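Local coordinates for chromosome-partitioning protein Spo0J (Thermus thermophilus HB27, PDB 1VZ0) that takes part in chromosome segregation, binding the centromere-like site parS and stimulating the ATPase activity of Soj, at the interface of chains A and B. Sequence-based numbering; all coordinates share one arbitrary frame. Chains: chain A/B, Chromosome-partitioning protein Spo0J.

The interface of chains A and B. Residues chain A 73-74, 78, 81-82; chain B 31-34, 37.
With CG anti to the backbone N (chi1 166°), A:Tyr81 leans off helix 78-87 and lays its ring along B:Ile31 and B:Pro33, while A:Glu78, also anti but bent at chi2 (81°), sends its carboxylate towards B:Asn34 and B:Gln37. The phenol OH of A:Tyr81 donates to the backbone O of B:Ile31 at 2.6 Å, tilted from the carbonyl plane. One rim of the ring, at CE1, meets CG2 of B:Ile31 at 3.7 Å, and the other, at CE2, meets CA of B:Pro33. A:Leu74 CG lies over one face of the ring, towards its rim, and is likely to limit its rotation. A phenylalanine here would lack the phenol oxygen and would probably leave the B:Ile31 carbonyl without its partner from chain A. Below the ring, strands 71-76 of A and 31-32 of B pair in parallel: A:Leu74 N donates to B:Arg32 O (3.0 Å), and CG of B:Arg32 packs on CA of A:Glu73. At the far end, B:Gln37 NE2 reaches A:Glu78 OE1 at 2.9 Å from above the carboxylate plane, in a bent bond (137° at H), and also donates to B:Asn34 O within the loop. A:Arg82 NH1 holds the other oxygen, OE2, in a salt bridge of 3.0 Å, which would tend to keep A:Glu78 charged. In this crystal assembly the patch and its two-fold twin link the N-terminal regions of two Spo0J copies, a pairing that may require DNA and would add to the probable C-terminal dimer contact.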
# COMPACT_ATOMS: atom_id res chain seq x y z
N GLU A 73 3.66 -25.30 -2.77
CA GLU A 73 3.97 -23.99 -2.24
C GLU A 73 3.21 -22.90 -2.99
O GLU A 73 3.21 -22.88 -4.22
CB GLU A 73 5.48 -23.78 -2.33
CG GLU A 73 5.95 -22.43 -1.93
CD GLU A 73 7.45 -22.31 -2.05
OE1 GLU A 73 8.16 -22.56 -1.05
OE2 GLU A 73 7.92 -21.98 -3.16
N LEU A 74 2.57 -22.01 -2.25
CA LEU A 74 1.80 -20.91 -2.84
C LEU A 74 2.71 -20.01 -3.69
O LEU A 74 3.79 -19.64 -3.25
CB LEU A 74 1.18 -20.06 -1.74
CG LEU A 74 -0.23 -19.48 -1.93
CD1 LEU A 74 -0.26 -18.06 -1.38
CD2 LEU A 74 -0.62 -19.47 -3.39
N GLU A 78 -1.84 -14.75 -1.93
CA GLU A 78 -1.64 -14.88 -0.50
C GLU A 78 -2.90 -14.59 0.34
O GLU A 78 -3.24 -15.36 1.24
CB GLU A 78 -0.49 -13.98 -0.03
CG GLU A 78 0.16 -14.37 1.32
CD GLU A 78 1.18 -15.51 1.19
OE1 GLU A 78 2.08 -15.40 0.33
OE2 GLU A 78 1.13 -16.50 1.95
N TYR A 81 -5.52 -17.22 -0.07
CA TYR A 81 -5.03 -18.40 0.63
C TYR A 81 -5.29 -18.33 2.14
O TYR A 81 -5.86 -19.25 2.72
CB TYR A 81 -3.53 -18.53 0.35
CG TYR A 81 -2.78 -19.49 1.23
CD1 TYR A 81 -2.94 -20.86 1.11
CD2 TYR A 81 -1.83 -19.02 2.13
CE1 TYR A 81 -2.17 -21.74 1.87
CE2 TYR A 81 -1.06 -19.89 2.88
CZ TYR A 81 -1.23 -21.25 2.75
OH TYR A 81 -0.43 -22.10 3.48
N ARG A 82 -4.87 -17.24 2.77
CA ARG A 82 -5.05 -17.08 4.21
C ARG A 82 -6.52 -16.97 4.59
O ARG A 82 -6.94 -17.46 5.64
CB ARG A 82 -4.25 -15.87 4.70
CG ARG A 82 -2.79 -16.07 4.41
CD ARG A 82 -1.86 -15.16 5.16
NE ARG A 82 -0.47 -15.51 4.84
CZ ARG A 82 0.15 -16.62 5.24
NH1 ARG A 82 1.40 -16.83 4.89
NH2 ARG A 82 -0.46 -17.52 6.00
N ILE B 31 -0.58 -27.13 1.20
CA ILE B 31 -0.10 -25.93 0.52
C ILE B 31 0.52 -25.00 1.57
O ILE B 31 -0.17 -24.49 2.45
CB ILE B 31 -1.25 -25.17 -0.21
CG1 ILE B 31 -1.81 -26.02 -1.35
CG2 ILE B 31 -0.73 -23.86 -0.78
CD1 ILE B 31 -3.07 -25.43 -2.03
N ARG B 32 1.83 -24.78 1.47
CA ARG B 32 2.52 -23.91 2.41
C ARG B 32 2.52 -22.46 1.92
O ARG B 32 2.38 -22.19 0.74
CB ARG B 32 3.96 -24.37 2.61
CG ARG B 32 4.78 -24.35 1.34
CD ARG B 32 6.18 -24.86 1.58
NE ARG B 32 6.20 -26.23 2.09
CZ ARG B 32 5.70 -27.28 1.46
NH1 ARG B 32 5.11 -27.11 0.28
NH2 ARG B 32 5.81 -28.50 1.98
N PRO B 33 2.70 -21.51 2.84
CA PRO B 33 2.69 -20.12 2.38
C PRO B 33 3.80 -19.74 1.40
O PRO B 33 4.82 -20.44 1.26
CB PRO B 33 2.74 -19.32 3.69
CG PRO B 33 3.40 -20.25 4.65
CD PRO B 33 2.84 -21.60 4.30
N ASN B 34 3.58 -18.64 0.69
CA ASN B 34 4.54 -18.14 -0.28
C ASN B 34 5.69 -17.49 0.48
O ASN B 34 5.50 -16.52 1.19
CB ASN B 34 3.84 -17.12 -1.17
CG ASN B 34 4.69 -16.65 -2.34
OD1 ASN B 34 4.19 -15.97 -3.23
ND2 ASN B 34 5.97 -17.00 -2.33
N GLN B 37 8.15 -12.57 -0.30
CA GLN B 37 7.37 -11.45 0.19
C GLN B 37 8.13 -10.16 -0.11
O GLN B 37 8.54 -9.44 0.80
CB GLN B 37 7.14 -11.60 1.70
CG GLN B 37 6.39 -12.86 2.12
CD GLN B 37 4.91 -12.82 1.75
OE1 GLN B 37 4.25 -11.79 1.89
NE2 GLN B 37 4.37 -13.95 1.31